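Local coordinates for periplasmic binding protein (Pseudomonas aeruginosa, PDB 2R79) that binds heme in the periplasm, its iron held by a tyrosine, and probably hands it on to an inner-membrane transporter for uptake, at residues Gly27-Thr30 / Thr31-His34; Tyr121-Arg124 / Leu125-Gln128; Asn100-Lys103 / Leu104-Leu108. All blocks are in the same frame, centred on the assembly; numbering follows the deposited sequence.

Interaction 1: Gly27-Thr30 / Thr31-His34; sequences GVDT and TSQH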
ATOM      1  N   GLY A  27      26.937  12.210   7.964  1.00 30.71           N
ATOM      2  CA  GLY A  27      26.084  13.256   7.433  1.00 28.96           C
ATOM      3  C   GLY A  27      26.202  13.386   5.927  1.00 28.48           C
ATOM      4  O   GLY A  27      27.255  13.103   5.354  1.00 27.97           O
ATOM      5  N   VAL A  28      25.121  13.810   5.280  1.00 27.03           N
ATOM      6  CA  VAL A  28      25.116  13.977   3.833  1.00 27.76           C
ATOM      7  C   VAL A  28      24.271  15.174   3.395  1.00 28.57           C
ATOM      8  O   VAL A  28      23.442  15.682   4.156  1.00 28.31           O
ATOM      9  CB  VAL A  28      24.579  12.718   3.131  1.00 26.90           C
ATOM     10  CG1 VAL A  28      25.403  11.511   3.534  1.00 26.84           C
ATOM     11  CG2 VAL A  28      23.119  12.510   3.482  1.00 26.19           C
ATOM     12  N   ASP A  29      24.490  15.623   2.163  1.00 29.32           N
ATOM     13  CA  ASP A  29      23.742  16.749   1.629  1.00 29.76           C
ATOM     14  C   ASP A  29      22.408  16.218   1.112  1.00 29.78           C
ATOM     15  O   ASP A  29      22.216  15.006   0.993  1.00 29.28           O
ATOM     16  CB  ASP A  29      24.518  17.423   0.493  1.00 30.22           C
ATOM     17  CG  ASP A  29      24.458  16.633  -0.798  1.00 34.18           C
ATOM     18  OD1 ASP A  29      25.004  15.506  -0.832  1.00 33.76           O
ATOM     19  OD2 ASP A  29      23.855  17.136  -1.774  1.00 32.73           O
ATOM     20  N   THR A  30      21.498  17.126   0.791  1.00 29.27           N
ATOM     21  CA  THR A  30      20.176  16.749   0.314  1.00 31.23           C
ATOM     22  C   THR A  30      20.095  15.937  -0.988  1.00 29.81           C
ATOM     23  O   THR A  30      19.079  15.286  -1.236  1.00 29.62           O
ATOM     24  CB  THR A  30      19.274  17.995   0.175  1.00 31.27           C
ATOM     25  OG1 THR A  30      19.882  18.924  -0.727  1.00 35.16           O
ATOM     26  CG2 THR A  30      19.086  18.670   1.527  1.00 32.17           C
ATOM     27  N   THR A  31      21.133  15.956  -1.821  1.00 28.87           N
ATOM     28  CA  THR A  31      21.070  15.181  -3.066  1.00 29.18           C
ATOM     29  C   THR A  31      21.420  13.713  -2.847  1.00 28.29           C
ATOM     30  O   THR A  31      21.316  12.904  -3.769  1.00 30.79           O
ATOM     31  CB  THR A  31      22.017  15.727  -4.167  1.00 29.41           C
ATOM     32  OG1 THR A  31      23.375  15.641  -3.721  1.00 29.29           O
ATOM     33  CG2 THR A  31      21.674  17.169  -4.510  1.00 26.92           C
ATOM     34  N   SER A  32      21.831  13.373  -1.631  1.00 26.55           N
ATOM     35  CA  SER A  32      22.194  11.998  -1.300  1.00 25.49           C
ATOM     36  C   SER A  32      20.969  11.270  -0.769  1.00 25.72           C
ATOM     37  O   SER A  32      20.680  11.303   0.424  1.00 26.17           O
ATOM     38  CB  SER A  32      23.312  11.993  -0.262  1.00 24.84           C
ATOM     39  OG  SER A  32      24.468  12.633  -0.776  1.00 23.25           O
ATOM     40  N   GLN A  33      20.257  10.603  -1.671  1.00 25.11           N
ATOM     41  CA  GLN A  33      19.036   9.898  -1.327  1.00 24.92           C
ATOM     42  C   GLN A  33      19.091   8.403  -1.594  1.00 25.48           C
ATOM     43  O   GLN A  33      18.071   7.711  -1.517  1.00 26.62           O
ATOM     44  CB  GLN A  33      17.881  10.516  -2.112  1.00 28.03           C
ATOM     45  CG  GLN A  33      17.602  11.968  -1.746  1.00 29.70           C
ATOM     46  CD  GLN A  33      16.772  12.686  -2.792  1.00 33.37           C
ATOM     47  OE1 GLN A  33      15.878  12.101  -3.405  1.00 34.84           O
ATOM     48  NE2 GLN A  33      17.057  13.968  -2.996  1.00 34.63           N
ATOM     49  N   HIS A  34      20.278   7.902  -1.910  1.00 24.53           N
ATOM     50  CA  HIS A  34      20.445   6.487  -2.194  1.00 25.14           C
ATOM     51  C   HIS A  34      21.750   5.978  -1.624  1.00 25.75           C
ATOM     52  O   HIS A  34      22.799   6.566  -1.850  1.00 26.94           O
ATOM     53  CB  HIS A  34      20.405   6.237  -3.705  1.00 25.04           C
ATOM     54  CG  HIS A  34      19.122   6.659  -4.347  1.00 23.39           C
ATOM     55  ND1 HIS A  34      18.856   7.969  -4.684  1.00 24.64           N
ATOM     56  CD2 HIS A  34      17.997   5.960  -4.633  1.00 23.94           C
ATOM     57  CE1 HIS A  34      17.621   8.059  -5.147  1.00 26.11           C
ATOM     58  NE2 HIS A  34      17.078   6.854  -5.125  1.00 24.17           N
TER

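Interaction 2: Tyr121-Arg124 / Leu125-Gln128; sequences YRQR and LRRQ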
ATOM      1  N   TYR A 121      31.990  -1.956 -13.283  1.00 25.32           N
ATOM      2  CA  TYR A 121      31.353  -0.835 -13.951  1.00 25.83           C
ATOM      3  C   TYR A 121      31.637  -0.850 -15.452  1.00 24.96           C
ATOM      4  O   TYR A 121      30.717  -0.811 -16.264  1.00 23.19           O
ATOM      5  CB  TYR A 121      31.849   0.476 -13.346  1.00 25.96           C
ATOM      6  CG  TYR A 121      30.901   1.642 -13.519  1.00 26.30           C
ATOM      7  CD1 TYR A 121      29.796   1.789 -12.686  1.00 24.82           C
ATOM      8  CD2 TYR A 121      31.143   2.629 -14.481  1.00 27.00           C
ATOM      9  CE1 TYR A 121      28.957   2.894 -12.791  1.00 25.53           C
ATOM     10  CE2 TYR A 121      30.310   3.741 -14.598  1.00 25.46           C
ATOM     11  CZ  TYR A 121      29.220   3.866 -13.743  1.00 26.40           C
ATOM     12  OH  TYR A 121      28.414   4.975 -13.809  1.00 23.10           O
ATOM     13  N   ARG A 122      32.915  -0.923 -15.816  1.00 25.20           N
ATOM     14  CA  ARG A 122      33.299  -0.928 -17.220  1.00 26.24           C
ATOM     15  C   ARG A 122      32.733  -2.142 -17.947  1.00 26.96           C
ATOM     16  O   ARG A 122      32.382  -2.061 -19.120  1.00 30.11           O
ATOM     17  CB  ARG A 122      34.824  -0.867 -17.349  1.00 25.76           C
ATOM     18  CG  ARG A 122      35.432   0.297 -16.564  1.00 30.71           C
ATOM     19  CD  ARG A 122      36.802   0.714 -17.077  1.00 34.54           C
ATOM     20  NE  ARG A 122      37.626  -0.436 -17.421  1.00 41.91           N
ATOM     21  CZ  ARG A 122      38.936  -0.383 -17.641  1.00 44.44           C
ATOM     22  NH1 ARG A 122      39.582   0.769 -17.546  1.00 46.92           N
ATOM     23  NH2 ARG A 122      39.600  -1.484 -17.970  1.00 47.70           N
ATOM     24  N   GLN A 123      32.617  -3.257 -17.238  1.00 27.01           N
ATOM     25  CA  GLN A 123      32.079  -4.478 -17.817  1.00 27.92           C
ATOM     26  C   GLN A 123      30.608  -4.247 -18.152  1.00 28.24           C
ATOM     27  O   GLN A 123      30.121  -4.676 -19.202  1.00 27.49           O
ATOM     28  CB  GLN A 123      32.204  -5.628 -16.815  1.00 29.28           C
ATOM     29  CG  GLN A 123      31.892  -7.007 -17.384  1.00 34.32           C
ATOM     30  CD  GLN A 123      33.030  -7.557 -18.231  1.00 38.00           C
ATOM     31  OE1 GLN A 123      34.177  -7.642 -17.772  1.00 35.91           O
ATOM     32  NE2 GLN A 123      32.717  -7.937 -19.470  1.00 37.75           N
ATOM     33  N   ARG A 124      29.902  -3.585 -17.237  1.00 26.32           N
ATOM     34  CA  ARG A 124      28.497  -3.272 -17.433  1.00 24.59           C
ATOM     35  C   ARG A 124      28.363  -2.395 -18.680  1.00 24.19           C
ATOM     36  O   ARG A 124      27.495  -2.624 -19.519  1.00 23.45           O
ATOM     37  CB  ARG A 124      27.940  -2.515 -16.219  1.00 26.15           C
ATOM     38  CG  ARG A 124      27.714  -3.355 -14.964  1.00 27.70           C
ATOM     39  CD  ARG A 124      26.698  -4.462 -15.202  1.00 28.60           C
ATOM     40  NE  ARG A 124      25.334  -3.966 -15.399  1.00 32.18           N
ATOM     41  CZ  ARG A 124      24.565  -3.463 -14.434  1.00 33.29           C
ATOM     42  NH1 ARG A 124      25.017  -3.380 -13.187  1.00 33.49           N
ATOM     43  NH2 ARG A 124      23.334  -3.050 -14.713  1.00 30.55           N
ATOM     44  N   LEU A 125      29.233  -1.395 -18.791  1.00 21.08           N
ATOM     45  CA  LEU A 125      29.210  -0.480 -19.923  1.00 22.93           C
ATOM     46  C   LEU A 125      29.549  -1.158 -21.246  1.00 24.26           C
ATOM     47  O   LEU A 125      28.975  -0.823 -22.277  1.00 23.25           O
ATOM     48  CB  LEU A 125      30.163   0.696 -19.678  1.00 18.61           C
ATOM     49  CG  LEU A 125      29.812   1.554 -18.454  1.00 15.44           C
ATOM     50  CD1 LEU A 125      30.778   2.715 -18.339  1.00 12.46           C
ATOM     51  CD2 LEU A 125      28.387   2.056 -18.571  1.00 17.86           C
ATOM     52  N   ARG A 126      30.471  -2.116 -21.216  1.00 26.85           N
ATOM     53  CA  ARG A 126      30.848  -2.825 -22.433  1.00 27.97           C
ATOM     54  C   ARG A 126      29.666  -3.645 -22.926  1.00 27.61           C
ATOM     55  O   ARG A 126      29.405  -3.740 -24.127  1.00 29.53           O
ATOM     56  CB  ARG A 126      32.044  -3.746 -22.175  1.00 30.84           C
ATOM     57  CG  ARG A 126      32.677  -4.272 -23.455  1.00 38.66           C
ATOM     58  CD  ARG A 126      33.956  -5.048 -23.198  1.00 42.11           C
ATOM     59  NE  ARG A 126      33.697  -6.428 -22.808  1.00 44.98           N
ATOM     60  CZ  ARG A 126      34.643  -7.281 -22.438  1.00 45.96           C
ATOM     61  NH1 ARG A 126      35.909  -6.891 -22.408  1.00 48.04           N
ATOM     62  NH2 ARG A 126      34.326  -8.521 -22.098  1.00 48.21           N
ATOM     63  N   ARG A 127      28.942  -4.226 -21.981  1.00 26.30           N
ATOM     64  CA  ARG A 127      27.779  -5.038 -22.284  1.00 25.56           C
ATOM     65  C   ARG A 127      26.646  -4.172 -22.835  1.00 25.23           C
ATOM     66  O   ARG A 127      25.906  -4.592 -23.734  1.00 24.46           O
ATOM     67  CB  ARG A 127      27.325  -5.739 -21.009  1.00 29.39           C
ATOM     68  CG  ARG A 127      26.148  -6.662 -21.180  1.00 35.89           C
ATOM     69  CD  ARG A 127      25.605  -7.075 -19.818  1.00 43.61           C
ATOM     70  NE  ARG A 127      24.387  -7.866 -19.944  1.00 49.67           N
ATOM     71  CZ  ARG A 127      23.538  -8.091 -18.949  1.00 53.07           C
ATOM     72  NH1 ARG A 127      23.774  -7.580 -17.746  1.00 54.27           N
ATOM     73  NH2 ARG A 127      22.450  -8.824 -19.160  1.00 55.28           N
ATOM     74  N   GLN A 128      26.511  -2.964 -22.287  1.00 22.78           N
ATOM     75  CA  GLN A 128      25.472  -2.033 -22.718  1.00 19.80           C
ATOM     76  C   GLN A 128      25.754  -1.600 -24.162  1.00 19.46           C
ATOM     77  O   GLN A 128      24.836  -1.522 -24.974  1.00 20.46           O
ATOM     78  CB  GLN A 128      25.439  -0.821 -21.785  1.00 17.22           C
ATOM     79  CG  GLN A 128      24.469   0.294 -22.170  1.00 18.96           C
ATOM     80  CD  GLN A 128      23.011  -0.141 -22.161  1.00 21.17           C
ATOM     81  OE1 GLN A 128      22.427  -0.418 -23.212  1.00 23.13           O
ATOM     82  NE2 GLN A 128      22.417  -0.210 -20.973  1.00 15.08           N
TER

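Interaction 3: Asn100-Lys103 / Leu104-Leu108; sequences NLKK and LGDWL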
ATOM      1  N   ASN A 100      38.189   8.866  -8.912  1.00 32.62           N
ATOM      2  CA  ASN A 100      37.435   9.051  -7.681  1.00 30.75           C
ATOM      3  C   ASN A 100      37.445   7.743  -6.889  1.00 29.88           C
ATOM      4  O   ASN A 100      37.656   7.737  -5.679  1.00 28.48           O
ATOM      5  CB  ASN A 100      35.989   9.455  -7.983  1.00 31.82           C
ATOM      6  CG  ASN A 100      35.863  10.886  -8.466  1.00 32.87           C
ATOM      7  OD1 ASN A 100      36.770  11.700  -8.290  1.00 33.92           O
ATOM      8  ND2 ASN A 100      34.721  11.206  -9.064  1.00 32.73           N
ATOM      9  N   LEU A 101      37.224   6.629  -7.577  1.00 29.43           N
ATOM     10  CA  LEU A 101      37.213   5.337  -6.909  1.00 31.74           C
ATOM     11  C   LEU A 101      38.565   5.033  -6.278  1.00 34.03           C
ATOM     12  O   LEU A 101      38.635   4.475  -5.186  1.00 35.47           O
ATOM     13  CB  LEU A 101      36.833   4.230  -7.886  1.00 27.37           C
ATOM     14  CG  LEU A 101      35.391   4.249  -8.392  1.00 26.38           C
ATOM     15  CD1 LEU A 101      35.162   3.041  -9.280  1.00 25.79           C
ATOM     16  CD2 LEU A 101      34.426   4.233  -7.227  1.00 25.21           C
ATOM     17  N   LYS A 102      39.634   5.401  -6.973  1.00 36.23           N
ATOM     18  CA  LYS A 102      40.985   5.187  -6.480  1.00 37.63           C
ATOM     19  C   LYS A 102      41.149   5.859  -5.122  1.00 36.58           C
ATOM     20  O   LYS A 102      41.618   5.243  -4.168  1.00 36.63           O
ATOM     21  CB  LYS A 102      41.998   5.768  -7.471  1.00 41.71           C
ATOM     22  CG  LYS A 102      43.438   5.780  -6.980  1.00 46.78           C
ATOM     23  CD  LYS A 102      43.976   4.372  -6.773  1.00 51.77           C
ATOM     24  CE  LYS A 102      45.430   4.402  -6.309  1.00 53.62           C
ATOM     25  NZ  LYS A 102      45.973   3.032  -6.084  1.00 55.67           N
ATOM     26  N   LYS A 103      40.753   7.124  -5.037  1.00 36.28           N
ATOM     27  CA  LYS A 103      40.866   7.868  -3.789  1.00 37.55           C
ATOM     28  C   LYS A 103      39.958   7.317  -2.692  1.00 37.47           C
ATOM     29  O   LYS A 103      40.417   7.053  -1.582  1.00 38.39           O
ATOM     30  CB  LYS A 103      40.548   9.343  -4.022  1.00 38.31           C
ATOM     31  CG  LYS A 103      41.479  10.022  -5.002  1.00 41.31           C
ATOM     32  CD  LYS A 103      41.151  11.501  -5.150  1.00 44.39           C
ATOM     33  CE  LYS A 103      42.098  12.162  -6.138  1.00 48.44           C
ATOM     34  NZ  LYS A 103      41.887  13.633  -6.214  1.00 52.82           N
ATOM     35  N   LEU A 104      38.674   7.148  -3.000  1.00 36.31           N
ATOM     36  CA  LEU A 104      37.728   6.627  -2.019  1.00 34.26           C
ATOM     37  C   LEU A 104      38.226   5.303  -1.473  1.00 33.63           C
ATOM     38  O   LEU A 104      38.168   5.055  -0.270  1.00 32.97           O
ATOM     39  CB  LEU A 104      36.347   6.436  -2.644  1.00 32.78           C
ATOM     40  CG  LEU A 104      35.621   7.708  -3.080  1.00 32.99           C
ATOM     41  CD1 LEU A 104      34.260   7.341  -3.654  1.00 30.78           C
ATOM     42  CD2 LEU A 104      35.465   8.649  -1.892  1.00 31.34           C
ATOM     43  N   GLY A 105      38.723   4.455  -2.364  1.00 33.64           N
ATOM     44  CA  GLY A 105      39.233   3.168  -1.940  1.00 34.85           C
ATOM     45  C   GLY A 105      40.339   3.329  -0.914  1.00 36.29           C
ATOM     46  O   GLY A 105      40.345   2.649   0.110  1.00 37.45           O
ATOM     47  N   ASP A 106      41.268   4.244  -1.179  1.00 36.48           N
ATOM     48  CA  ASP A 106      42.380   4.472  -0.271  1.00 36.75           C
ATOM     49  C   ASP A 106      41.963   5.046   1.076  1.00 34.88           C
ATOM     50  O   ASP A 106      42.381   4.537   2.114  1.00 35.00           O
ATOM     51  CB  ASP A 106      43.429   5.387  -0.914  1.00 39.96           C
ATOM     52  CG  ASP A 106      44.199   4.703  -2.038  1.00 44.53           C
ATOM     53  OD1 ASP A 106      44.259   3.453  -2.057  1.00 46.21           O
ATOM     54  OD2 ASP A 106      44.760   5.420  -2.898  1.00 47.22           O
ATOM     55  N   TRP A 107      41.154   6.098   1.075  1.00 32.43           N
ATOM     56  CA  TRP A 107      40.728   6.691   2.340  1.00 32.97           C
ATOM     57  C   TRP A 107      39.828   5.753   3.142  1.00 31.81           C
ATOM     58  O   TRP A 107      39.647   5.936   4.344  1.00 33.75           O
ATOM     59  CB  TRP A 107      39.995   8.018   2.112  1.00 32.33           C
ATOM     60  CG  TRP A 107      40.753   9.019   1.298  1.00 35.90           C
ATOM     61  CD1 TRP A 107      42.104   9.223   1.295  1.00 37.34           C
ATOM     62  CD2 TRP A 107      40.203   9.961   0.368  1.00 36.86           C
ATOM     63  NE1 TRP A 107      42.431  10.230   0.416  1.00 37.51           N
ATOM     64  CE2 TRP A 107      41.284  10.701  -0.167  1.00 38.41           C
ATOM     65  CE3 TRP A 107      38.902  10.253  -0.067  1.00 37.91           C
ATOM     66  CZ2 TRP A 107      41.103  11.716  -1.119  1.00 39.50           C
ATOM     67  CZ3 TRP A 107      38.722  11.267  -1.017  1.00 39.16           C
ATOM     68  CH2 TRP A 107      39.820  11.981  -1.531  1.00 38.92           C
ATOM     69  N   LEU A 108      39.273   4.746   2.476  1.00 30.63           N
ATOM     70  CA  LEU A 108      38.374   3.786   3.118  1.00 29.72           C
ATOM     71  C   LEU A 108      39.120   2.514   3.520  1.00 30.20           C
ATOM     72  O   LEU A 108      38.619   1.707   4.304  1.00 29.85           O
ATOM     73  CB  LEU A 108      37.237   3.437   2.150  1.00 26.93           C
ATOM     74  CG  LEU A 108      35.756   3.677   2.472  1.00 27.64           C
ATOM     75  CD1 LEU A 108      35.551   4.779   3.495  1.00 23.94           C
ATOM     76  CD2 LEU A 108      35.050   4.014   1.161  1.00 23.64           C
TER
HETATM   77  O   HOH W   1      42.040   2.514  -4.197  1.00 41.77           O

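Interaction 1: Gly27-Thr30 / Thr31-His34
Asp29 turns its carboxylate toward the residues that follow it and gathers three donors from Thr31 and Ser32. The stretch is a type I beta turn from Asp29 to Ser32, closed by Ser32 N on Asp29 O at 3.1 Å. Followed outward, the Asp29 side chain leaves CB with CG lodged between the backbone N and the carbonyl carbon (chi1 76°), which tips the carboxylate toward the turn instead of away from it. CG itself lies 3.3 Å from Thr31 OG1. At one tip, OD2 accepts twice: Thr31 OG1 comes in on its syn lone pair at 2.5 Å, and Thr31 N meets it from well above the carboxylate plane at 3.0 Å. At the other tip, OD1 takes Ser32 OG at 2.9 Å, also from above the plane, and has a further hydrogen bond from Gly9 N. Ser32 OG in turn bonds with Ser13 OG of helix 10-18. Val28 packs its CB against Ser32 CB at 3.7 Å. Gln33 ties its side chain to the backbone: its extended chain lays NE2 in the carbonyl plane of Thr30 O, 3.0 Å away and nearly straight at 172°. Asp29 thus forms an Asx turn, OD2 accepting from Thr31 N, within the type I beta turn, joining strand 25-28 to the loop that carries Thr31 into the heme pocket. Thr31 touches the heme and also Tyr46, whose side chain is the axial ligand of the iron. With both carboxylate oxygens gripped by several N-H and hydroxyl donors, Asp29 is probably kept ionised although buried, and the bond to OD2 probably restrains the rotation of the Thr31 hydroxyl, in a side chain that touches the heme.

Interaction 2: Tyr121-Arg124 / Leu125-Gln128
Gln123 lays its amide nitrogen over one face of the Arg126 guanidinium, NE2 standing 3.1 Å from NH2 and 3.6 Å from CZ. The amide and guanidinium planes are almost perpendicular, 86° apart; two donors face each other, so no hydrogen bond forms and the contact is at most a loose surface one. The two side chains run side by side in the same direction; Gln123 reaches its neighbour by bending at chi2 (77°) after setting CG anti to the backbone N. On the buried side of the helix the Tyr121 ring is met obliquely by a methyl group: Leu125 CD1 lies 3.9 Å from CD2 and equally near CE2. The hydroxyl of this ring is hydrogen-bonded to Gly245 O, which ties down its far end. Leu125 also leans CG on Tyr121 O at 3.3 Å, and its side chain touches Leu94 and Trp166 as well. Arg124 and Arg127 come near each other with like charges, NE of Arg124 being 4.6 Å from NH1 of Arg127; the salt bridge from Arg124 NH2 to Asp250 probably offsets this. Gln128 sends OE1 to Ser256 OG, a second polar tie to helix 248-259. Four backbone bonds join residues i and i+4, from Leu125 N to Tyr121 O through Gln128 N to Arg124 O. Arg122, Gln123, Arg126 and Arg127 are exposed, while Tyr121, Leu125 and Gln128 are buried, an amphipathic alpha-helix; it belongs to the long helix 111-135, consistent with the helical backbone that links the two lobes in heme- and siderophore-binding proteins of this family.

Interaction 3: Asn100-Lys103 / Leu104-Leu108
Lys103 and Trp107 lie side by side one helical turn apart, both pointing the same way, so that CB and CD of the lysine lie against the six-membered ring of the indole. This is an i to i+4 CH-pi contact on the C-terminal half of the alpha-helix 94-108: Lys103 CB sits 3.8 Å from the centroid of the six-membered ring and only 17° off its normal, squarely over the face. CD follows along the same ring, near CH2 and CZ2, while the extended chain carries NZ away from the indole. The same face of the ring also receives Lys103 O, 3.4 Å above the plane and set toward the rim, the oxygen that accepts the backbone bond from Trp107 N. Trp107 takes up this position with CG anti to its carbonyl carbon (chi1 -54°), which swings the ring back along the helix over the preceding turn. Arg84 makes a cation-pi contact with the indole, and Trp5 and Leu88 pack against it, tying the helix to strand 5-7. Leu104, facing inward, rests CG on Asn100 O at 3.3 Å and meets Trp15 and Leu19 beyond; Asn100 itself is fastened by ND2 to Ser89 O. On the outer side, Lys102 and Asp106 approach slantwise. Lys102 bends at chi2 (65°) and draws its end toward the carboxylate, yet NZ remains 4.2 Å from OD2, beyond a salt bridge, and CE is the nearer atom at 3.6 Å. Attraction between the opposite charges probably favours this conformation without locking it. A water bridges the backbone of Lys102 to the carboxylate, donating to Lys102 O at 2.8 Å and to Asp106 OD1 at 3.2 Å.

Overall arrangement
Along the chain the order is interaction 1, interaction 3, interaction 2. Interaction 1 begins in strand 25-28, an outermost strand of the four-stranded parallel sheet, runs into the loop after it, and is the one of the three that reaches the heme pocket. Interactions 3 and 2 sit on successive helices, 94-108 and 111-135; their centres are about 21 Å apart and their nearest atoms about 6 Å, without touching. The centre of interaction 1 is about 19 Å from that of interaction 3 and about 26 Å from that of interaction 2. Helix 10-18 touches both interaction 1 and interaction 3, so the heme-side turn and helix 94-108 share one lobe, while interaction 2 lies on helix 111-135, which, as in relatives, probably connects this lobe with the other.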